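Local coordinates for protein leucine aminopeptidase 2, chloroplastic (Streptomyces sp. BC16019, PDB 5LHJ) that probably removes N-terminal amino acids from peptides as a manganese-binding M17 aminopeptidase and takes part in the maturation of the peptide antibiotic bottromycin, at residues Ala288-Ala293 / Val369-Leu374; Gly387-Pro392 / Thr399-Ser404; Leu461-Pro466 / Gly483-Thr488. One frame throughout, in Å; residues are numbered along the deposited sequence.

Contact 1 (Ala288-Ala293 / Val369-Leu374); sequences AAAVVA and VDVATL
Val371, on strand 367-372, meets two successive residues of helix 286-301, and each of its two methyls finds a different partner. CG2 lies against CG2 of Val291 at 4.1 Å, while CG1 comes near the CB of Ala290 at a looser 4.4 Å. The two valine side chains run in opposite directions and slide past one another, so that methyl meets methyl alongside rather than end to end. Both valines place CG1 anti to the backbone N, chi1 170° in Val291 and -172° in Val371, which leaves CG2 anti to the carbonyl carbon and available for the facing methyl. Around this pair Val291 also rests on Leu258 of strand 255-263 and Leu311 of strand 306-316, and Val371 touches Ile463. Just beyond Val371 the strand ends in an inverse gamma turn centred on Thr373, whose O and OG1 are hydrogen-bonded to Lys261 and Asp284, two ligands of a manganese site seen in this protein. With methyls alone touching and no hydrogen bond crossing, the buried contact depends on van der Waals and hydrophobic forces, which seat the helix against the sheet but impose little directional constraint.

Contact 2 (Gly387-Pro392 / Thr399-Ser404); sequences GALFTP and TVLAAS
Segment 387-392, mostly on strand 386-390, and segment 399-404 of helix 394-407 lie with Leu389 and Val400 as the nearest pair of backbone positions, 8.4 Å between their CA atoms, a separation bridged by side chains without any hydrogen bond. Leu389 carries the contact from the strand. Its CG stands anti to the backbone N (chi1 166°), which carries the branched end out toward the helix. There CD2 fits between two successive residues, 3.7 Å from CG of Leu401 and 3.8 Å from its CD2, and also against CB and CG1 of Val400. CD1 meets only Val400 of the pair, 4.1 Å from its CG1. The Leu389 chain runs at an angle across both partners. Val400 sets out straight toward the strand; Leu401 leaves the helix to one side and reaches Leu389 through CG and CD2, its CG being anti to the carbonyl carbon. One turn further on, Ser404 OG donates to Leu401 O at 2.7 Å, bending back to the helix's own backbone. It comes in bent, at a C=O...OG angle of 124° and somewhat out of the carbonyl plane. Leu389 also touches Leu461 of strand 458-462, while helix 486-498 covers another side of the helix through Ala403 and Ser404. Backbone hydrogen bonds from Leu389 to Cys412, and to Leu414 just beyond it, pair its strand with the parallel strand 410-413. Strand 386-390, helix 394-407 and strand 410-413 thus form a beta-alpha-beta unit of the M17 catalytic domain, and the contact is its first strand-to-helix interface.

Contact 3 (Leu461-Pro466 / Gly483-Thr488); sequences LDIAAP and GFAVRT
Ile463 and Pro466, which follow the end of strand 458-462, pack against Phe484 in a type II beta turn that leads into helix 486-498. The turn runs from Gly483 to Val486, is closed by Val486 N to Gly483 O at 3.3 Å, and places Ala485 at the helix N-cap with a positive phi of 88°. Along the first segment, Leu461 faces the second segment without close contact, and Ile463 makes the first close one. With CG1 between the backbone N and the carbonyl carbon (chi1 63°), the CG1-CD1 arm of Ile463 extends toward the backbone of the turn while CG2 faces the ring. CD1 lies 3.8 Å from the Phe484 O and, more loosely, near the CB of Ala485, whereas CG2 comes up in the plane of the Phe484 ring, at its edge, 3.8 Å from CD2. Ile463 and Phe484 both also touch Phe411 of strand 410-413, which extends the apolar cluster. After Ala464 and Ala465 the chain curls round to Pro466, and here the approach changes from edge to face. The Pro466 O, hydrogen-bonded to Thr482, is 3.6 Å from the CB of Phe484, and the pyrrolidine ring spreads over the aromatic ring with CG 3.6 Å from CE2. The result is a CH-pi contact in which Pro466 CB lies 3.6 Å from the ring centroid, only 9° off the ring normal.

In the fold
Followed from the N terminus, the contacts come in series, each closing its own loop before the next opens, with no nesting or crossing. Contact 1 closes the longest, bringing helix 286-301 to strand 367-372 across 75 intervening residues. Contact 2 closes a short strand-to-helix connection, and contact 3 spans 16 residues near the C-terminal end of the chain. All three reach one mixed sheet, where strand 458-462 lies between strands 367-372 and 386-390. Backbone pairs link them: Asp370 O with Leu461 N joins contacts 1 and 3, and Ala388 O with Asp462 N joins contacts 2 and 3. Helix 486-498 packs against both other helices, through Val486 on Ala290 and Thr488 on Ser404.

Contact 1 (Ala288-Ala293 / Val369-Leu374)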
loop_
_atom_site.group_PDB
_atom_site.type_symbol
_atom_site.label_atom_id
_atom_site.label_comp_id
_atom_site.label_asym_id
_atom_site.label_seq_id
_atom_site.Cartn_x
_atom_site.Cartn_y
_atom_site.Cartn_z
ATOM N N ALA A 288 27.114 15.112 11.421
ATOM C CA ALA A 288 28.481 14.870 11.903
ATOM C C ALA A 288 29.513 15.302 10.859
ATOM O O ALA A 288 30.536 15.912 11.214
ATOM C CB ALA A 288 28.674 13.405 12.268
ATOM N N ALA A 289 29.260 15.010 9.581
ATOM C CA ALA A 289 30.155 15.439 8.506
ATOM C C ALA A 289 30.302 16.962 8.465
ATOM O O ALA A 289 31.416 17.476 8.293
ATOM C CB ALA A 289 29.679 14.935 7.148
ATOM N N ALA A 290 29.192 17.674 8.602
ATOM C CA ALA A 290 29.206 19.135 8.560
ATOM C C ALA A 290 29.981 19.726 9.740
ATOM O O ALA A 290 30.779 20.666 9.568
ATOM C CB ALA A 290 27.792 19.696 8.526
ATOM N N VAL A 291 29.776 19.151 10.917
ATOM C CA VAL A 291 30.450 19.605 12.134
ATOM C C VAL A 291 31.955 19.350 12.058
ATOM O O VAL A 291 32.757 20.255 12.353
ATOM C CB VAL A 291 29.827 18.977 13.403
ATOM C CG1 VAL A 291 30.667 19.251 14.658
ATOM C CG2 VAL A 291 28.411 19.506 13.614
ATOM N N VAL A 292 32.338 18.142 11.649
ATOM C CA VAL A 292 33.762 17.805 11.515
ATOM C C VAL A 292 34.444 18.752 10.518
ATOM O O VAL A 292 35.526 19.293 10.791
ATOM C CB VAL A 292 33.953 16.334 11.086
ATOM C CG1 VAL A 292 35.391 16.042 10.674
ATOM C CG2 VAL A 292 33.509 15.393 12.209
ATOM N N ALA A 293 33.811 18.943 9.367
ATOM C CA ALA A 293 34.379 19.769 8.318
ATOM C C ALA A 293 34.526 21.230 8.765
ATOM O O ALA A 293 35.587 21.836 8.536
ATOM C CB ALA A 293 33.555 19.669 7.036
ATOM N N VAL A 369 24.937 24.334 19.325
ATOM C CA VAL A 369 24.233 24.200 18.045
ATOM C C VAL A 369 24.306 22.737 17.626
ATOM O O VAL A 369 25.392 22.186 17.549
ATOM C CB VAL A 369 24.846 25.087 16.945
ATOM C CG1 VAL A 369 24.158 24.846 15.588
ATOM C CG2 VAL A 369 24.760 26.556 17.334
ATOM N N ASP A 370 23.158 22.103 17.377
ATOM C CA ASP A 370 23.163 20.745 16.833
ATOM C C ASP A 370 22.789 20.760 15.358
ATOM O O ASP A 370 22.023 21.619 14.910
ATOM C CB ASP A 370 22.308 19.779 17.649
ATOM C CG ASP A 370 20.848 19.884 17.351
ATOM O OD1 ASP A 370 20.402 19.378 16.277
ATOM O OD2 ASP A 370 20.127 20.428 18.204
ATOM N N VAL A 371 23.377 19.819 14.620
ATOM C CA VAL A 371 23.152 19.658 13.190
ATOM C C VAL A 371 22.870 18.188 12.943
ATOM O O VAL A 371 23.656 17.321 13.353
ATOM C CB VAL A 371 24.394 20.079 12.358
ATOM C CG1 VAL A 371 24.068 20.081 10.872
ATOM C CG2 VAL A 371 24.901 21.449 12.783
ATOM N N ALA A 372 21.745 17.899 12.299
ATOM C CA ALA A 372 21.303 16.522 12.144
ATOM C C ALA A 372 20.394 16.342 10.951
ATOM O O ALA A 372 19.559 17.195 10.662
ATOM C CB ALA A 372 20.606 16.062 13.421
ATOM N N THR A 373 20.578 15.234 10.238
ATOM C CA THR A 373 19.617 14.776 9.225
ATOM C C THR A 373 18.517 14.028 9.980
ATOM O O THR A 373 18.529 12.793 10.088
ATOM C CB THR A 373 20.302 13.881 8.186
ATOM O OG1 THR A 373 21.034 12.844 8.857
ATOM C CG2 THR A 373 21.275 14.708 7.343
ATOM N N LEU A 374 17.573 14.778 10.537
ATOM C CA LEU A 374 16.738 14.235 11.600
ATOM C C LEU A 374 15.396 13.695 11.137
ATOM O O LEU A 374 15.069 12.565 11.476
ATOM C CB LEU A 374 16.568 15.250 12.742
ATOM C CG LEU A 374 16.282 14.656 14.125
ATOM C CD1 LEU A 374 17.425 13.759 14.595
ATOM C CD2 LEU A 374 16.022 15.757 15.127
#

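Contact 2 (Gly387-Pro392 / Thr399-Ser404)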
loop_
_atom_site.group_PDB
_atom_site.type_symbol
_atom_site.label_atom_id
_atom_site.label_comp_id
_atom_site.label_asym_id
_atom_site.label_seq_id
_atom_site.Cartn_x
_atom_site.Cartn_y
_atom_site.Cartn_z
ATOM N N GLY A 387 16.853 23.738 4.577
ATOM C CA GLY A 387 16.937 23.172 5.919
ATOM C C GLY A 387 15.972 23.862 6.879
ATOM O O GLY A 387 15.458 24.946 6.577
ATOM N N ALA A 388 15.724 23.232 8.026
ATOM C CA ALA A 388 14.874 23.800 9.078
ATOM C C ALA A 388 15.744 24.262 10.245
ATOM O O ALA A 388 16.668 23.530 10.667
ATOM C CB ALA A 388 13.841 22.793 9.535
ATOM N N LEU A 389 15.479 25.474 10.738
ATOM C CA LEU A 389 16.191 26.069 11.885
ATOM C C LEU A 389 15.217 26.229 13.051
ATOM O O LEU A 389 14.145 26.806 12.878
ATOM C CB LEU A 389 16.740 27.451 11.515
ATOM C CG LEU A 389 17.211 28.365 12.651
ATOM C CD1 LEU A 389 18.397 27.776 13.401
ATOM C CD2 LEU A 389 17.558 29.737 12.105
ATOM N N PHE A 390 15.600 25.738 14.226
ATOM C CA PHE A 390 14.837 25.942 15.458
ATOM C C PHE A 390 15.720 26.587 16.512
ATOM O O PHE A 390 16.849 26.149 16.723
ATOM C CB PHE A 390 14.359 24.621 16.028
ATOM C CG PHE A 390 13.301 23.940 15.210
ATOM C CD1 PHE A 390 13.645 23.082 14.177
ATOM C CD2 PHE A 390 11.952 24.119 15.510
ATOM C CE1 PHE A 390 12.672 22.419 13.441
ATOM C CE2 PHE A 390 10.976 23.473 14.769
ATOM C CZ PHE A 390 11.328 22.622 13.731
ATOM N N THR A 391 15.190 27.615 17.182
ATOM C CA THR A 391 15.842 28.177 18.376
ATOM C C THR A 391 14.847 29.060 19.121
ATOM O O THR A 391 14.057 29.744 18.478
ATOM C CB THR A 391 17.107 29.008 18.049
ATOM O OG1 THR A 391 17.650 29.585 19.250
ATOM C CG2 THR A 391 16.823 30.115 17.072
ATOM N N PRO A 392 14.891 29.057 20.466
ATOM C CA PRO A 392 14.068 30.036 21.203
ATOM C C PRO A 392 14.650 31.454 21.226
ATOM O O PRO A 392 13.956 32.377 21.655
ATOM C CB PRO A 392 14.013 29.457 22.617
ATOM C CG PRO A 392 15.212 28.609 22.741
ATOM C CD PRO A 392 15.587 28.122 21.372
ATOM N N THR A 399 21.339 35.547 13.546
ATOM C CA THR A 399 22.752 35.278 13.259
ATOM C C THR A 399 22.898 34.099 12.299
ATOM O O THR A 399 23.630 34.192 11.302
ATOM C CB THR A 399 23.540 35.009 14.563
ATOM O OG1 THR A 399 23.504 36.184 15.393
ATOM C CG2 THR A 399 24.994 34.631 14.286
ATOM N N VAL A 400 22.196 33.005 12.592
ATOM C CA VAL A 400 22.265 31.807 11.732
ATOM C C VAL A 400 21.686 32.094 10.340
ATOM O O VAL A 400 22.278 31.722 9.318
ATOM C CB VAL A 400 21.586 30.581 12.382
ATOM C CG1 VAL A 400 21.548 29.387 11.425
ATOM C CG2 VAL A 400 22.325 30.187 13.650
ATOM N N LEU A 401 20.533 32.759 10.291
ATOM C CA LEU A 401 19.900 33.040 9.005
ATOM C C LEU A 401 20.761 33.953 8.123
ATOM O O LEU A 401 20.922 33.689 6.935
ATOM C CB LEU A 401 18.490 33.612 9.185
ATOM C CG LEU A 401 17.463 32.632 9.753
ATOM C CD1 LEU A 401 16.183 33.360 10.146
ATOM C CD2 LEU A 401 17.169 31.499 8.789
ATOM N N ALA A 402 21.325 35.007 8.697
ATOM C CA ALA A 402 22.218 35.901 7.929
ATOM C C ALA A 402 23.468 35.149 7.449
ATOM O O ALA A 402 23.914 35.341 6.312
ATOM C CB ALA A 402 22.605 37.113 8.768
ATOM N N ALA A 403 24.007 34.274 8.303
ATOM C CA ALA A 403 25.143 33.432 7.918
ATOM C C ALA A 403 24.809 32.538 6.731
ATOM O O ALA A 403 25.610 32.417 5.802
ATOM C CB ALA A 403 25.618 32.594 9.094
ATOM N N SER A 404 23.626 31.911 6.752
ATOM C CA SER A 404 23.194 31.079 5.631
ATOM C C SER A 404 23.045 31.896 4.340
ATOM O O SER A 404 23.378 31.412 3.254
ATOM C CB SER A 404 21.898 30.318 5.959
ATOM O OG SER A 404 20.765 31.165 5.895
#

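Contact 3 (Leu461-Pro466 / Gly483-Thr488)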
loop_
_atom_site.group_PDB
_atom_site.type_symbol
_atom_site.label_atom_id
_atom_site.label_comp_id
_atom_site.label_asym_id
_atom_site.label_seq_id
_atom_site.Cartn_x
_atom_site.Cartn_y
_atom_site.Cartn_z
ATOM N N LEU A 461 19.605 22.534 13.745
ATOM C CA LEU A 461 19.508 22.560 12.284
ATOM C C LEU A 461 19.124 21.171 11.783
ATOM O O LEU A 461 19.895 20.235 11.945
ATOM C CB LEU A 461 20.844 22.966 11.662
ATOM C CG LEU A 461 21.491 24.282 12.075
ATOM C CD1 LEU A 461 22.686 24.615 11.176
ATOM C CD2 LEU A 461 20.503 25.402 12.018
ATOM N N ASP A 462 17.934 21.041 11.200
ATOM C CA ASP A 462 17.468 19.766 10.650
ATOM C C ASP A 462 17.710 19.819 9.141
ATOM O O ASP A 462 17.041 20.571 8.434
ATOM C CB ASP A 462 15.995 19.538 10.992
ATOM C CG ASP A 462 15.489 18.127 10.633
ATOM O OD1 ASP A 462 16.153 17.358 9.886
ATOM O OD2 ASP A 462 14.381 17.785 11.112
ATOM N N ILE A 463 18.694 19.051 8.669
ATOM C CA ILE A 463 19.184 19.176 7.291
ATOM C C ILE A 463 18.967 17.900 6.464
ATOM O O ILE A 463 19.666 17.676 5.482
ATOM C CB ILE A 463 20.667 19.604 7.268
ATOM C CG1 ILE A 463 21.579 18.557 7.927
ATOM C CG2 ILE A 463 20.828 20.962 7.958
ATOM C CD1 ILE A 463 23.053 18.719 7.601
ATOM N N ALA A 464 17.964 17.100 6.833
ATOM C CA ALA A 464 17.714 15.796 6.198
ATOM C C ALA A 464 17.656 15.842 4.664
ATOM O O ALA A 464 18.379 15.112 3.977
ATOM C CB ALA A 464 16.424 15.188 6.757
ATOM N N ALA A 465 16.855 16.738 4.126
ATOM C CA ALA A 465 16.704 16.802 2.674
ATOM C C ALA A 465 17.899 17.425 1.929
ATOM O O ALA A 465 18.353 16.841 0.968
ATOM C CB ALA A 465 15.415 17.511 2.306
ATOM N N PRO A 466 18.411 18.594 2.355
ATOM C CA PRO A 466 19.452 19.190 1.492
ATOM C C PRO A 466 20.852 18.561 1.629
ATOM O O PRO A 466 21.718 18.864 0.804
ATOM C CB PRO A 466 19.457 20.667 1.900
ATOM C CG PRO A 466 18.829 20.706 3.238
ATOM C CD PRO A 466 17.881 19.572 3.316
ATOM N N GLY A 483 27.494 18.328 1.374
ATOM C CA GLY A 483 28.192 19.105 2.391
ATOM C C GLY A 483 27.382 20.286 2.914
ATOM O O GLY A 483 27.937 21.248 3.442
ATOM N N PHE A 484 26.058 20.206 2.766
ATOM C CA PHE A 484 25.153 21.251 3.232
ATOM C C PHE A 484 25.381 21.552 4.713
ATOM O O PHE A 484 25.590 20.635 5.510
ATOM C CB PHE A 484 23.696 20.834 3.021
ATOM C CG PHE A 484 22.703 21.934 3.281
ATOM C CD1 PHE A 484 22.394 22.846 2.289
ATOM C CD2 PHE A 484 22.061 22.040 4.509
ATOM C CE1 PHE A 484 21.459 23.847 2.512
ATOM C CE2 PHE A 484 21.136 23.050 4.744
ATOM C CZ PHE A 484 20.842 23.951 3.732
ATOM N N ALA A 485 25.377 22.851 5.021
ATOM C CA ALA A 485 25.520 23.454 6.354
ATOM C C ALA A 485 26.959 23.733 6.795
ATOM O O ALA A 485 27.168 24.481 7.749
ATOM C CB ALA A 485 24.764 22.681 7.434
ATOM N N VAL A 486 27.957 23.177 6.095
ATOM C CA VAL A 486 29.356 23.483 6.419
ATOM C C VAL A 486 29.609 24.991 6.342
ATOM O O VAL A 486 30.107 25.599 7.294
ATOM C CB VAL A 486 30.358 22.727 5.512
ATOM C CG1 VAL A 486 31.784 23.213 5.748
ATOM C CG2 VAL A 486 30.283 21.223 5.771
ATOM N N ARG A 487 29.232 25.593 5.231
ATOM C CA ARG A 487 29.507 27.005 5.044
ATOM C C ARG A 487 28.626 27.910 5.919
ATOM O O ARG A 487 29.103 28.940 6.408
ATOM C CB ARG A 487 29.461 27.364 3.563
ATOM C CG ARG A 487 30.736 26.882 2.878
ATOM C CD ARG A 487 30.709 27.083 1.383
ATOM N NE ARG A 487 29.773 26.113 0.851
ATOM C CZ ARG A 487 28.719 26.355 0.086
ATOM N NH1 ARG A 487 28.446 27.563 -0.395
ATOM N NH2 ARG A 487 27.962 25.323 -0.261
ATOM N N THR A 488 27.382 27.510 6.171
ATOM C CA THR A 488 26.553 28.204 7.170
ATOM C C THR A 488 27.201 28.178 8.565
ATOM O O THR A 488 27.260 29.204 9.240
ATOM C CB THR A 488 25.114 27.646 7.223
ATOM O OG1 THR A 488 24.476 27.881 5.965
ATOM C CG2 THR A 488 24.297 28.312 8.322
#